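Local coordinates for orotidine 5'-phosphate decarboxylase (Pyrococcus horikoshii, PDB 2CZD) that catalyses the decarboxylation of orotidine 5'-monophosphate to UMP, the last step of de novo UMP biosynthesis, as a homodimer with active sites at the subunit interface, at the interface of chains A and B. Residues are numbered along the deposited sequence; one frame, centred on the assembly and turned at random. Chains: chain A/B, Orotidine 5'-phosphate decarboxylase.

The interface of chains A and B. Residues chain A 9, 31, 33, 57, 59; chain B 62, 66, 69-70.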
ATOM      1  N   TYR A   9      -5.773  -3.699 -17.124  1.00  9.77           N
ATOM      2  CA  TYR A   9      -5.457  -2.324 -16.790  1.00 10.33           C
ATOM      3  C   TYR A   9      -5.886  -1.196 -17.698  1.00 11.37           C
ATOM      4  O   TYR A   9      -5.621  -0.020 -17.410  1.00 15.37           O
ATOM      5  CB  TYR A   9      -3.971  -2.270 -16.447  1.00 11.96           C
ATOM      6  CG  TYR A   9      -3.648  -3.282 -15.380  1.00  9.77           C
ATOM      7  CD1 TYR A   9      -2.647  -4.247 -15.567  1.00 11.47           C
ATOM      8  CD2 TYR A   9      -4.410  -3.335 -14.210  1.00 12.58           C
ATOM      9  CE1 TYR A   9      -2.422  -5.244 -14.605  1.00 13.51           C
ATOM     10  CE2 TYR A   9      -4.200  -4.311 -13.255  1.00 14.09           C
ATOM     11  CZ  TYR A   9      -3.213  -5.258 -13.445  1.00 12.27           C
ATOM     12  OH  TYR A   9      -2.992  -6.195 -12.460  1.00 14.99           O
ATOM     13  N   ASN A  31      -7.329  -3.475  -8.390  1.00  7.88           N
ATOM     14  CA  ASN A  31      -6.100  -3.184  -7.649  1.00  6.84           C
ATOM     15  C   ASN A  31      -5.510  -1.828  -8.001  1.00 10.28           C
ATOM     16  O   ASN A  31      -6.081  -1.089  -8.815  1.00 10.05           O
ATOM     17  CB  ASN A  31      -5.080  -4.301  -7.872  1.00  8.37           C
ATOM     18  CG  ASN A  31      -4.665  -4.434  -9.317  1.00 13.40           C
ATOM     19  OD1 ASN A  31      -4.936  -3.544 -10.136  1.00 12.92           O
ATOM     20  ND2 ASN A  31      -3.986  -5.537  -9.645  1.00 14.58           N
ATOM     21  N   PRO A  33      -2.881  -0.894  -9.884  1.00  8.78           N
ATOM     22  CA  PRO A  33      -2.599  -0.635 -11.305  1.00  8.61           C
ATOM     23  C   PRO A  33      -3.840  -0.183 -12.085  1.00 13.56           C
ATOM     24  O   PRO A  33      -3.764   0.736 -12.906  1.00 13.17           O
ATOM     25  CB  PRO A  33      -2.053  -1.972 -11.792  1.00 10.51           C
ATOM     26  CG  PRO A  33      -1.220  -2.441 -10.568  1.00  8.87           C
ATOM     27  CD  PRO A  33      -2.198  -2.119  -9.417  1.00 10.38           C
ATOM     28  N   ASP A  57      -8.585  -3.899  -3.762  1.00  7.08           N
ATOM     29  CA  ASP A  57      -7.456  -4.687  -3.231  1.00  6.44           C
ATOM     30  C   ASP A  57      -6.246  -3.770  -3.150  1.00  8.32           C
ATOM     31  O   ASP A  57      -5.349  -3.788  -4.015  1.00  9.41           O
ATOM     32  CB  ASP A  57      -7.182  -5.873  -4.168  1.00  7.06           C
ATOM     33  CG  ASP A  57      -6.193  -6.863  -3.585  1.00 10.62           C
ATOM     34  OD1 ASP A  57      -5.558  -6.523  -2.564  1.00 10.22           O
ATOM     35  OD2 ASP A  57      -6.036  -7.975  -4.149  1.00 13.13           O
ATOM     36  N   LYS A  59      -4.436  -3.413  -0.088  1.00  9.23           N
ATOM     37  CA  LYS A  59      -3.523  -3.916   0.957  1.00  8.94           C
ATOM     38  C   LYS A  59      -2.914  -2.727   1.710  1.00  8.30           C
ATOM     39  O   LYS A  59      -1.682  -2.602   1.834  1.00  8.15           O
ATOM     40  CB  LYS A  59      -2.432  -4.814   0.344  1.00  9.61           C
ATOM     41  CG  LYS A  59      -3.020  -6.055  -0.376  1.00 11.03           C
ATOM     42  CD  LYS A  59      -1.917  -7.014  -0.793  1.00  9.61           C
ATOM     43  CE  LYS A  59      -2.476  -8.250  -1.473  1.00 11.71           C
ATOM     44  NZ  LYS A  59      -3.136  -7.920  -2.771  1.00 12.51           N
TER
ATOM     45  N   ASP B  62       2.502  -5.240  -1.622  1.00  8.50           N
ATOM     46  CA  ASP B  62       1.771  -6.244  -2.379  1.00  7.87           C
ATOM     47  C   ASP B  62       2.684  -7.391  -2.834  1.00  8.99           C
ATOM     48  O   ASP B  62       3.883  -7.457  -2.473  1.00  8.71           O
ATOM     49  CB  ASP B  62       1.109  -5.580  -3.598  1.00  9.31           C
ATOM     50  CG  ASP B  62      -0.288  -6.120  -3.863  1.00 10.46           C
ATOM     51  OD1 ASP B  62      -0.427  -7.343  -4.041  1.00 11.90           O
ATOM     52  OD2 ASP B  62      -1.249  -5.328  -3.895  1.00 14.11           O
ATOM     53  N   THR B  66       2.581  -7.340  -8.577  1.00  9.04           N
ATOM     54  CA  THR B  66       1.758  -6.145  -8.437  1.00  9.42           C
ATOM     55  C   THR B  66       2.631  -4.962  -8.000  1.00  9.30           C
ATOM     56  O   THR B  66       2.440  -3.847  -8.478  1.00  8.10           O
ATOM     57  CB  THR B  66       0.609  -6.411  -7.475  1.00 10.65           C
ATOM     58  OG1 THR B  66      -0.183  -7.477  -8.025  1.00  9.70           O
ATOM     59  CG2 THR B  66      -0.280  -5.156  -7.301  1.00  9.82           C
ATOM     60  N   LEU B  69       4.222  -3.771 -11.162  1.00  8.61           N
ATOM     61  CA  LEU B  69       3.318  -2.990 -12.000  1.00  9.05           C
ATOM     62  C   LEU B  69       3.110  -1.577 -11.454  1.00  9.90           C
ATOM     63  O   LEU B  69       3.087  -0.598 -12.209  1.00 11.29           O
ATOM     64  CB  LEU B  69       1.973  -3.700 -12.114  1.00  9.39           C
ATOM     65  CG  LEU B  69       1.961  -5.004 -12.893  1.00 10.50           C
ATOM     66  CD1 LEU B  69       0.627  -5.664 -12.711  1.00 12.74           C
ATOM     67  CD2 LEU B  69       2.225  -4.724 -14.380  1.00 18.22           C
ATOM     68  N   ILE B  70       2.942  -1.468 -10.139  1.00  9.32           N
ATOM     69  CA  ILE B  70       2.751  -0.157  -9.547  1.00  7.85           C
ATOM     70  C   ILE B  70       4.021   0.690  -9.730  1.00  8.80           C
ATOM     71  O   ILE B  70       3.951   1.869 -10.095  1.00 11.26           O
ATOM     72  CB  ILE B  70       2.425  -0.275  -8.048  1.00  7.67           C
ATOM     73  CG1 ILE B  70       1.071  -0.980  -7.870  1.00  8.40           C
ATOM     74  CG2 ILE B  70       2.427   1.103  -7.401  1.00 10.07           C
ATOM     75  CD1 ILE B  70       0.801  -1.352  -6.410  1.00  9.32           C
TER
HETATM   76  O   HOH W   1      -3.001  -3.285  -5.460  1.00 12.97           O
HETATM   77  O   HOH W   2      -3.568  -6.115  -4.995  1.00 27.31           O
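One face of the A:Tyr9 phenol ring is covered near its rim by CB of A:Pro33, 3.5 Å above the plane. Methyl CD1 of B:Leu69 comes obliquely over the CE1–OH rim on that same face, 3.6 Å from CE1. The phenol OH accepts a nearly straight hydrogen bond (173° at H) from ND2 of A:Asn31 and sits in the amide plane, which should limit rotation of the amide. Across this two-fold interface of the OMP decarboxylase homodimer, helix 64-76 of chain B lays B:Leu69, at about a right angle, and B:Ile70, obliquely, against the A:Pro33 ring; CG of A:Pro33 meets CB of B:Leu69 and CG1 of B:Ile70, both at 3.8 Å, and CG2 of B:Thr66 is a looser neighbour of CD.

Beyond this apolar patch lies part of the family's Lys-Asp-Lys-Asp tetrad, A:Asp57 and A:Lys59 from one subunit and B:Asp62 from the other, so the dimer completes each active site. The proton donor A:Lys59 crosses B:Asp62 at about a right angle, its CD 3.6 Å from the carboxylate CG. Extended to CE, it then bends (chi4 65°), bringing NZ 2.8 Å from OD1 of A:Asp57 and 3.0 Å from OD1 of B:Asp62 in two salt bridges, each entered from above the carboxylate plane. An alanine in place of A:Lys59 would remove the ammonium group and with it the proton donor, and would probably leave the two carboxylates, 4.7 Å apart between A:Asp57 OD1 and B:Asp62 OD2, to repel each other. Two mutually bonded waters join OD2 of B:Asp62 to the A:Asp57 carbonyl O, the shortest link being 2.7 Å from water 2 to that OD2.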